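Local coordinates for hypothetical protein YCHN (Escherichia coli, PDB 1JX7) that is of unknown function but belongs to the DsrE/DsrF-like family and assembles into a homohexamer built as a dimer of trimers, at residues A[69-79]-A[92-103]; A[1-12]-A[34-45]. One frame throughout, in Å; residues are numbered along the deposited sequence.

Interaction 1: A[69-79]-A[92-103]; sequences TAQNVPVKLCK and LIDGVEIGTLVE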
loop_
_atom_site.group_PDB
_atom_site.type_symbol
_atom_site.label_atom_id
_atom_site.label_comp_id
_atom_site.label_asym_id
_atom_site.label_seq_id
_atom_site.Cartn_x
_atom_site.Cartn_y
_atom_site.Cartn_z
ATOM N N THR A 69 5.819 26.257 -6.532
ATOM C CA THR A 69 7.136 26.844 -6.709
ATOM C C THR A 69 7.070 28.290 -7.194
ATOM O O THR A 69 7.989 29.071 -6.936
ATOM C CB THR A 69 8.048 26.012 -7.671
ATOM O OG1 THR A 69 7.587 26.126 -9.023
ATOM C CG2 THR A 69 8.072 24.551 -7.248
ATOM N N ALA A 70 5.989 28.666 -7.877
ATOM C CA ALA A 70 5.859 30.048 -8.366
ATOM C C ALA A 70 5.777 31.021 -7.182
ATOM O O ALA A 70 6.161 32.192 -7.284
ATOM C CB ALA A 70 4.623 30.181 -9.241
ATOM N N GLN A 71 5.274 30.501 -6.059
ATOM C CA GLN A 71 5.117 31.226 -4.805
ATOM C C GLN A 71 6.396 31.147 -3.977
ATOM O O GLN A 71 6.439 31.633 -2.847
ATOM C CB GLN A 71 4.014 30.585 -3.964
ATOM C CG GLN A 71 2.603 30.892 -4.335
ATOM C CD GLN A 71 1.645 30.163 -3.432
ATOM O OE1 GLN A 71 1.337 28.997 -3.639
ATOM N NE2 GLN A 71 1.180 30.850 -2.397
ATOM N N ASN A 72 7.419 30.495 -4.508
ATOM C CA ASN A 72 8.682 30.354 -3.801
ATOM C C ASN A 72 8.615 29.388 -2.629
ATOM O O ASN A 72 9.404 29.498 -1.680
ATOM C CB ASN A 72 9.181 31.716 -3.320
ATOM C CG ASN A 72 9.221 32.735 -4.427
ATOM O OD1 ASN A 72 9.848 32.504 -5.467
ATOM N ND2 ASN A 72 8.547 33.863 -4.230
ATOM N N VAL A 73 7.668 28.458 -2.679
ATOM C CA VAL A 73 7.548 27.442 -1.644
ATOM C C VAL A 73 8.626 26.443 -2.046
ATOM O O VAL A 73 8.568 25.866 -3.139
ATOM C CB VAL A 73 6.172 26.756 -1.664
ATOM C CG1 VAL A 73 6.173 25.550 -0.747
ATOM C CG2 VAL A 73 5.111 27.735 -1.228
ATOM N N PRO A 74 9.634 26.230 -1.189
ATOM C CA PRO A 74 10.712 25.289 -1.512
ATOM C C PRO A 74 10.229 23.845 -1.650
ATOM O O PRO A 74 9.459 23.349 -0.824
ATOM C CB PRO A 74 11.694 25.458 -0.356
ATOM C CG PRO A 74 11.357 26.814 0.221
ATOM C CD PRO A 74 9.861 26.850 0.130
ATOM N N VAL A 75 10.695 23.188 -2.700
ATOM C CA VAL A 75 10.342 21.801 -2.968
ATOM C C VAL A 75 11.635 21.024 -3.161
ATOM O O VAL A 75 12.322 21.186 -4.168
ATOM C CB VAL A 75 9.479 21.704 -4.258
ATOM C CG1 VAL A 75 9.352 20.254 -4.709
ATOM C CG2 VAL A 75 8.104 22.316 -4.002
ATOM N N LYS A 76 11.966 20.180 -2.190
ATOM C CA LYS A 76 13.197 19.399 -2.272
ATOM C C LYS A 76 12.996 17.910 -2.521
ATOM O O LYS A 76 12.121 17.274 -1.909
ATOM C CB LYS A 76 14.014 19.602 -0.984
ATOM C CG LYS A 76 14.659 20.980 -0.861
ATOM C CD LYS A 76 15.719 21.162 -1.936
ATOM C CE LYS A 76 16.499 22.451 -1.762
ATOM N NZ LYS A 76 17.639 22.548 -2.737
ATOM N N LEU A 77 13.788 17.359 -3.421
ATOM C CA LEU A 77 13.733 15.935 -3.739
ATOM C C LEU A 77 14.944 15.290 -3.054
ATOM O O LEU A 77 16.059 15.799 -3.159
ATOM C CB LEU A 77 13.818 15.704 -5.248
ATOM C CG LEU A 77 12.886 16.465 -6.188
ATOM C CD1 LEU A 77 13.112 15.974 -7.605
ATOM C CD2 LEU A 77 11.442 16.260 -5.805
ATOM N N CYS A 78 14.725 14.173 -2.358
ATOM C CA CYS A 78 15.806 13.492 -1.652
ATOM C C CYS A 78 16.878 12.944 -2.580
ATOM O O CYS A 78 16.598 12.169 -3.499
ATOM C CB CYS A 78 15.246 12.360 -0.794
ATOM S SG CYS A 78 16.433 11.728 0.407
ATOM N N LYS A 79 18.120 13.346 -2.313
ATOM C CA LYS A 79 19.287 12.946 -3.091
ATOM C C LYS A 79 19.436 11.427 -3.301
ATOM O O LYS A 79 19.517 10.950 -4.431
ATOM C CB LYS A 79 20.529 13.498 -2.405
ATOM C CG LYS A 79 21.823 13.212 -3.113
ATOM C CD LYS A 79 21.894 13.945 -4.425
ATOM C CE LYS A 79 23.338 14.063 -4.845
ATOM N NZ LYS A 79 24.100 14.589 -3.679
ATOM N N LEU A 92 14.264 18.768 -14.072
ATOM C CA LEU A 92 13.215 18.850 -13.074
ATOM C C LEU A 92 12.376 20.079 -13.323
ATOM O O LEU A 92 12.819 21.017 -13.964
ATOM C CB LEU A 92 13.798 18.946 -11.652
ATOM C CG LEU A 92 14.529 17.777 -10.978
ATOM C CD1 LEU A 92 13.725 16.499 -11.157
ATOM C CD2 LEU A 92 15.903 17.621 -11.573
ATOM N N ILE A 93 11.151 20.050 -12.814
ATOM C CA ILE A 93 10.225 21.179 -12.926
ATOM C C ILE A 93 10.972 22.326 -12.256
ATOM O O ILE A 93 11.775 22.100 -11.352
ATOM C CB ILE A 93 8.920 20.880 -12.163
ATOM C CG1 ILE A 93 8.309 19.575 -12.687
ATOM C CG2 ILE A 93 7.951 22.032 -12.314
ATOM C CD1 ILE A 93 7.046 19.143 -11.961
ATOM N N ASP A 94 10.713 23.547 -12.700
ATOM C CA ASP A 94 11.399 24.715 -12.159
ATOM C C ASP A 94 11.874 24.678 -10.710
ATOM O O ASP A 94 12.892 24.060 -10.401
ATOM C CB ASP A 94 10.554 25.969 -12.382
ATOM C CG ASP A 94 10.539 26.399 -13.837
ATOM O OD1 ASP A 94 11.619 26.392 -14.467
ATOM O OD2 ASP A 94 9.452 26.752 -14.352
ATOM N N GLY A 95 11.151 25.347 -9.822
ATOM C CA GLY A 95 11.562 25.395 -8.429
ATOM C C GLY A 95 11.965 24.097 -7.755
ATOM O O GLY A 95 12.560 24.119 -6.685
ATOM N N VAL A 96 11.639 22.955 -8.361
ATOM C CA VAL A 96 11.972 21.674 -7.775
ATOM C C VAL A 96 13.480 21.468 -7.692
ATOM O O VAL A 96 14.194 21.757 -8.644
ATOM C CB VAL A 96 11.338 20.539 -8.599
ATOM C CG1 VAL A 96 11.904 19.183 -8.164
ATOM C CG2 VAL A 96 9.828 20.572 -8.417
ATOM N N GLU A 97 13.968 20.980 -6.555
ATOM C CA GLU A 97 15.399 20.745 -6.382
ATOM C C GLU A 97 15.753 19.493 -5.585
ATOM O O GLU A 97 14.916 18.909 -4.902
ATOM C CB GLU A 97 16.061 21.961 -5.748
ATOM C CG GLU A 97 16.186 23.115 -6.707
ATOM C CD GLU A 97 16.723 24.357 -6.047
ATOM O OE1 GLU A 97 17.802 24.259 -5.427
ATOM O OE2 GLU A 97 16.072 25.425 -6.146
ATOM N N ILE A 98 17.023 19.097 -5.680
ATOM C CA ILE A 98 17.529 17.909 -5.009
ATOM C C ILE A 98 18.138 18.208 -3.650
ATOM O O ILE A 98 19.203 18.810 -3.564
ATOM C CB ILE A 98 18.575 17.216 -5.901
ATOM C CG1 ILE A 98 17.890 16.719 -7.179
ATOM C CG2 ILE A 98 19.231 16.083 -5.161
ATOM C CD1 ILE A 98 18.815 16.083 -8.178
ATOM N N GLY A 99 17.468 17.779 -2.584
ATOM C CA GLY A 99 17.973 18.030 -1.242
ATOM C C GLY A 99 18.509 16.787 -0.561
ATOM O O GLY A 99 18.639 15.726 -1.185
ATOM N N THR A 100 18.809 16.893 0.724
ATOM C CA THR A 100 19.362 15.744 1.441
ATOM C C THR A 100 18.678 15.457 2.773
ATOM O O THR A 100 18.122 16.362 3.402
ATOM C CB THR A 100 20.858 15.944 1.723
ATOM O OG1 THR A 100 21.046 17.120 2.525
ATOM C CG2 THR A 100 21.626 16.084 0.419
ATOM N N LEU A 101 18.739 14.195 3.188
ATOM C CA LEU A 101 18.144 13.761 4.444
ATOM C C LEU A 101 18.548 14.720 5.551
ATOM O O LEU A 101 17.736 15.086 6.397
ATOM C CB LEU A 101 18.618 12.358 4.817
ATOM C CG LEU A 101 18.172 11.888 6.199
ATOM C CD1 LEU A 101 16.671 11.632 6.203
ATOM C CD2 LEU A 101 18.934 10.629 6.570
ATOM N N VAL A 102 19.823 15.109 5.529
ATOM C CA VAL A 102 20.385 16.031 6.510
ATOM C C VAL A 102 19.537 17.287 6.572
ATOM O O VAL A 102 19.349 17.852 7.637
ATOM C CB VAL A 102 21.855 16.416 6.144
ATOM C CG1 VAL A 102 22.307 17.641 6.950
ATOM C CG2 VAL A 102 22.779 15.256 6.420
ATOM N N GLU A 103 19.036 17.720 5.424
ATOM C CA GLU A 103 18.204 18.916 5.350
ATOM C C GLU A 103 16.832 18.648 5.954
ATOM O O GLU A 103 16.334 19.443 6.759
ATOM C CB GLU A 103 18.067 19.385 3.899
ATOM C CG GLU A 103 17.239 20.648 3.728
ATOM C CD GLU A 103 17.236 21.161 2.299
ATOM O OE1 GLU A 103 17.093 20.336 1.366
ATOM O OE2 GLU A 103 17.367 22.388 2.100
#
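K76 forms a salt bridge with E97: its NZ stands 3.2 Å from E97 OE1 and meets that oxygen from above the carboxylate plane, 58° out of it. A bend at chi2 (-66°) folds the lysine over the adjoining strand, and its CG passes E103 OE1 at 3.4 Å. The ammonium is farther from this second acid, with K76 NZ 4.7 Å from E103 OE1; a long, flexible base suits a place between two carboxylates. Backbone bonds run alongside, E97 N to V75 O (2.9 Å) and K79 N to G99 O (2.7 Å). Between them L77 pairs through its N with E97 O and through its O with G99 N, both doubtfully short. The pattern is that of neighbouring parallel strands in a beta-alpha-beta unit, 75-78 and 96-99 joined through helix 79-84, with axes 44° apart. Each strand runs into a helix, C78 and T100 taking the N-cap positions. G99 suits its place because a side chain there would probably run into E103 OE1 and press on K76 CB. On the face opposite K76, L77 CD1 touches both V96 CG1 (3.5 Å) and L92 CD1, and branched V75 and V96 add their methyls. At the far end T69 CB sits 3.6 Å from G95 CA, where a beta carbon on G95 would probably collide with it.

Interaction 2: A[1-12]-A[34-45]; sequences MQKIVIVANGAP and NLDLRLFLMSDA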
loop_
_atom_site.group_PDB
_atom_site.type_symbol
_atom_site.label_atom_id
_atom_site.label_comp_id
_atom_site.label_asym_id
_atom_site.label_seq_id
_atom_site.Cartn_x
_atom_site.Cartn_y
_atom_site.Cartn_z
HETATM N N MSE A 1 5.054 34.303 12.808
HETATM C CA MSE A 1 4.689 33.550 11.571
HETATM C C MSE A 1 4.497 32.081 11.928
HETATM O O MSE A 1 3.935 31.758 12.975
HETATM C CB MSE A 1 5.792 33.712 10.522
HETATM C CG MSE A 1 5.466 33.157 9.145
HETATM SE SE MSE A 1 6.806 33.506 7.986
HETATM C CE MSE A 1 8.230 32.755 8.848
ATOM N N GLN A 2 4.966 31.186 11.060
ATOM C CA GLN A 2 4.825 29.759 11.307
ATOM C C GLN A 2 5.534 28.934 10.251
ATOM O O GLN A 2 5.412 29.211 9.063
ATOM C CB GLN A 2 3.351 29.376 11.325
ATOM C CG GLN A 2 3.122 27.904 11.474
ATOM C CD GLN A 2 1.667 27.556 11.681
ATOM O OE1 GLN A 2 1.315 26.385 11.808
ATOM N NE2 GLN A 2 0.804 28.575 11.719
ATOM N N LYS A 3 6.267 27.921 10.700
ATOM C CA LYS A 3 6.989 27.059 9.782
ATOM C C LYS A 3 6.323 25.694 9.684
ATOM O O LYS A 3 6.207 24.962 10.679
ATOM C CB LYS A 3 8.446 26.899 10.221
ATOM C CG LYS A 3 9.240 28.190 10.143
ATOM C CD LYS A 3 10.749 27.954 10.217
ATOM C CE LYS A 3 11.257 27.199 8.993
ATOM N NZ LYS A 3 12.744 27.102 8.932
ATOM N N ILE A 4 5.882 25.355 8.488
ATOM C CA ILE A 4 5.233 24.076 8.248
ATOM C C ILE A 4 5.975 23.269 7.200
ATOM O O ILE A 4 6.187 23.727 6.075
ATOM C CB ILE A 4 3.785 24.267 7.776
ATOM C CG1 ILE A 4 2.926 24.785 8.926
ATOM C CG2 ILE A 4 3.249 22.962 7.221
ATOM C CD1 ILE A 4 1.519 25.144 8.494
ATOM N N VAL A 5 6.389 22.057 7.577
ATOM C CA VAL A 5 7.092 21.182 6.659
ATOM C C VAL A 5 6.129 20.075 6.257
ATOM O O VAL A 5 5.380 19.544 7.089
ATOM C CB VAL A 5 8.335 20.539 7.313
ATOM C CG1 VAL A 5 8.967 19.538 6.366
ATOM C CG2 VAL A 5 9.337 21.610 7.687
ATOM N N ILE A 6 6.131 19.743 4.967
ATOM C CA ILE A 6 5.278 18.680 4.459
ATOM C C ILE A 6 6.169 17.639 3.805
ATOM O O ILE A 6 7.003 17.957 2.964
ATOM C CB ILE A 6 4.273 19.204 3.407
ATOM C CG1 ILE A 6 3.081 19.862 4.110
ATOM C CG2 ILE A 6 3.815 18.056 2.495
ATOM C CD1 ILE A 6 1.927 20.232 3.178
ATOM N N VAL A 7 6.013 16.387 4.198
ATOM C CA VAL A 7 6.813 15.336 3.597
ATOM C C VAL A 7 5.874 14.441 2.793
ATOM O O VAL A 7 4.672 14.396 3.054
ATOM C CB VAL A 7 7.552 14.512 4.666
ATOM C CG1 VAL A 7 8.723 13.790 4.031
ATOM C CG2 VAL A 7 8.053 15.423 5.774
ATOM N N ALA A 8 6.419 13.758 1.798
ATOM C CA ALA A 8 5.625 12.879 0.959
ATOM C C ALA A 8 6.444 11.675 0.497
ATOM O O ALA A 8 7.607 11.811 0.094
ATOM C CB ALA A 8 5.098 13.651 -0.231
ATOM N N ASN A 9 5.821 10.496 0.559
ATOM C CA ASN A 9 6.457 9.236 0.172
ATOM C C ASN A 9 5.799 8.648 -1.072
ATOM O O ASN A 9 6.415 7.878 -1.808
ATOM C CB ASN A 9 6.339 8.223 1.317
ATOM C CG ASN A 9 7.165 8.601 2.533
ATOM O OD1 ASN A 9 7.230 9.769 2.921
ATOM N ND2 ASN A 9 7.791 7.610 3.159
ATOM N N GLY A 10 4.546 9.025 -1.312
ATOM C CA GLY A 10 3.801 8.483 -2.433
ATOM C C GLY A 10 4.214 8.753 -3.878
ATOM O O GLY A 10 4.610 9.863 -4.236
ATOM N N ALA A 11 4.097 7.724 -4.706
ATOM C CA ALA A 11 4.416 7.840 -6.128
ATOM C C ALA A 11 3.304 8.643 -6.786
ATOM O O ALA A 11 2.123 8.437 -6.485
ATOM C CB ALA A 11 4.512 6.455 -6.775
ATOM N N PRO A 12 3.663 9.568 -7.682
ATOM C CA PRO A 12 2.653 10.386 -8.362
ATOM C C PRO A 12 1.629 9.525 -9.086
ATOM O O PRO A 12 1.968 8.460 -9.599
ATOM C CB PRO A 12 3.483 11.209 -9.355
ATOM C CG PRO A 12 4.822 11.278 -8.713
ATOM C CD PRO A 12 5.022 9.917 -8.130
ATOM N N ASN A 34 1.594 34.321 3.261
ATOM C CA ASN A 34 2.957 34.409 3.778
ATOM C C ASN A 34 3.428 33.156 4.507
ATOM O O ASN A 34 4.557 33.104 5.003
ATOM C CB ASN A 34 3.061 35.598 4.735
ATOM C CG ASN A 34 4.262 36.472 4.449
ATOM O OD1 ASN A 34 5.400 36.000 4.431
ATOM N ND2 ASN A 34 4.012 37.759 4.218
ATOM N N LEU A 35 2.571 32.152 4.585
ATOM C CA LEU A 35 2.898 30.913 5.285
ATOM C C LEU A 35 4.218 30.306 4.817
ATOM O O LEU A 35 4.367 29.960 3.638
ATOM C CB LEU A 35 1.741 29.910 5.092
ATOM C CG LEU A 35 1.723 28.488 5.655
ATOM C CD1 LEU A 35 2.411 27.567 4.688
ATOM C CD2 LEU A 35 2.366 28.438 7.028
ATOM N N ASP A 36 5.180 30.211 5.737
ATOM C CA ASP A 36 6.497 29.619 5.446
ATOM C C ASP A 36 6.260 28.113 5.288
ATOM O O ASP A 36 6.193 27.368 6.273
ATOM C CB ASP A 36 7.465 29.887 6.612
ATOM C CG ASP A 36 8.781 29.108 6.489
ATOM O OD1 ASP A 36 8.728 27.868 6.373
ATOM O OD2 ASP A 36 9.867 29.736 6.527
ATOM N N LEU A 37 6.130 27.677 4.037
ATOM C CA LEU A 37 5.850 26.281 3.728
ATOM C C LEU A 37 6.997 25.648 2.972
ATOM O O LEU A 37 7.496 26.214 1.999
ATOM C CB LEU A 37 4.575 26.212 2.879
ATOM C CG LEU A 37 3.845 24.885 2.651
ATOM C CD1 LEU A 37 2.791 25.112 1.574
ATOM C CD2 LEU A 37 4.814 23.800 2.205
ATOM N N ARG A 38 7.407 24.463 3.424
ATOM C CA ARG A 38 8.499 23.723 2.801
ATOM C C ARG A 38 7.989 22.322 2.490
ATOM O O ARG A 38 7.316 21.698 3.322
ATOM C CB ARG A 38 9.688 23.632 3.745
ATOM C CG ARG A 38 10.441 24.929 3.984
ATOM C CD ARG A 38 11.519 24.648 5.001
ATOM N NE ARG A 38 12.683 25.505 4.864
ATOM C CZ ARG A 38 12.760 26.749 5.323
ATOM N NH1 ARG A 38 11.724 27.284 5.950
ATOM N NH2 ARG A 38 13.875 27.446 5.161
ATOM N N LEU A 39 8.326 21.833 1.300
ATOM C CA LEU A 39 7.906 20.515 0.826
ATOM C C LEU A 39 9.082 19.602 0.561
ATOM O O LEU A 39 9.958 19.924 -0.234
ATOM C CB LEU A 39 7.112 20.664 -0.479
ATOM C CG LEU A 39 5.667 20.163 -0.604
ATOM C CD1 LEU A 39 5.633 18.643 -0.464
ATOM C CD2 LEU A 39 4.795 20.845 0.451
ATOM N N PHE A 40 9.097 18.454 1.213
ATOM C CA PHE A 40 10.168 17.504 0.995
ATOM C C PHE A 40 9.542 16.266 0.384
ATOM O O PHE A 40 8.448 15.878 0.783
ATOM C CB PHE A 40 10.850 17.160 2.323
ATOM C CG PHE A 40 12.165 16.454 2.148
ATOM C CD1 PHE A 40 12.212 15.069 2.001
ATOM C CD2 PHE A 40 13.344 17.183 2.054
ATOM C CE1 PHE A 40 13.415 14.418 1.757
ATOM C CE2 PHE A 40 14.552 16.543 1.815
ATOM C CZ PHE A 40 14.593 15.157 1.666
ATOM N N LEU A 41 10.210 15.657 -0.583
ATOM C CA LEU A 41 9.679 14.445 -1.200
ATOM C C LEU A 41 10.705 13.326 -1.105
ATOM O O LEU A 41 11.811 13.448 -1.633
ATOM C CB LEU A 41 9.331 14.690 -2.670
ATOM C CG LEU A 41 8.395 15.864 -2.978
ATOM C CD1 LEU A 41 8.040 15.860 -4.463
ATOM C CD2 LEU A 41 7.151 15.770 -2.109
HETATM N N MSE A 42 10.326 12.238 -0.430
HETATM C CA MSE A 42 11.203 11.082 -0.259
HETATM C C MSE A 42 10.790 9.936 -1.174
HETATM O O MSE A 42 9.793 10.013 -1.880
HETATM C CB MSE A 42 11.179 10.593 1.198
HETATM C CG MSE A 42 11.729 11.584 2.212
HETATM SE SE MSE A 42 11.920 10.881 3.843
HETATM C CE MSE A 42 10.225 10.489 4.239
ATOM N N SER A 43 11.587 8.868 -1.140
ATOM C CA SER A 43 11.333 7.683 -1.899
ATOM C C SER A 43 10.625 7.898 -3.231
ATOM O O SER A 43 11.064 8.731 -4.028
ATOM C CB SER A 43 10.546 6.684 -1.072
ATOM O OG SER A 43 9.255 7.184 -0.779
ATOM N N ASP A 44 9.536 7.183 -3.499
ATOM C CA ASP A 44 8.640 7.333 -4.639
ATOM C C ASP A 44 8.106 8.691 -5.107
ATOM O O ASP A 44 8.012 8.929 -6.325
ATOM C CB ASP A 44 7.462 6.403 -4.516
ATOM C CG ASP A 44 7.879 4.976 -4.289
ATOM O OD1 ASP A 44 6.983 4.114 -4.226
ATOM O OD2 ASP A 44 9.102 4.719 -4.175
ATOM N N ALA A 45 7.767 9.582 -4.182
ATOM C CA ALA A 45 7.233 10.900 -4.540
ATOM C C ALA A 45 8.251 11.738 -5.302
ATOM O O ALA A 45 7.956 12.835 -5.754
ATOM C CB ALA A 45 6.781 11.664 -3.257
#
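I6 and L39 run alongside each other off the same face of the sheet, both leucine methyls closing on the isoleucine, L39 CD2 against I6 CB at 3.4 Å and L39 CD1 against I6 CG2 at 3.5 Å. Beta-branched I4, I6 and V7 suit extended strands, presenting methyls to the neighbour. Along the same face I4 CD1 meets L35 CD2 at 3.7 Å. Where 34-45 turns into a 3-10 segment, small A8 fits, its CB 3.5 Å from L41 CD2 and 4.0 Å from A45 CB. Helix 17-31, the connection of this beta-alpha-beta unit, covers I6 and L39. On the other face, under helix 101-107, V7 CG1 receives M42 CE at 3.6 Å, and M42 CG lies at the F40 ring edge. Nearly straight backbone bonds, I4 N to D36 O and F40 N to I6 O among them, hold this register. Near the strand starts, K3, bent at chi3 (66°), lays its methylenes along the D36 carboxylate and sets NZ over one face of the R38 guanidinium, 3.2 Å from R38 NH1. With an alanine at K3, D36 would probably lose its methylene cover and a nearby positive charge. R38, which also makes a cation-pi contact with W107, is salt-bridged to D36; K3 NZ stays 4.6 Å from D36 OD2. With two positive groups near, D36 probably stays ionised, at one end of a seam whose middle, I4 to A8 against L37 to L41, is largely apolar.

Overall arrangement
From the N terminus, the chain lays down strand 3-8, crosses through helix 17-31 and returns as strand 36-41, where interaction 2 closes its loop. It passes through helix 61-70 into strand 75-78, crosses by helix 79-84 and comes back as strand 96-99, closing interaction 1. The two loops follow in series, neither nested nor crossed. They are joined edge to edge in the sheet, because strands 36-41 and 75-78 are neighbours: K76 N lies 2.8 Å from L39 O, a probable hydrogen bond. Interaction 2 sits toward the middle of the sheet, next to strand 113-116, while interaction 1 holds 96-99, one of its two edge strands within the chain. Both touch a second subunit of the hexamer.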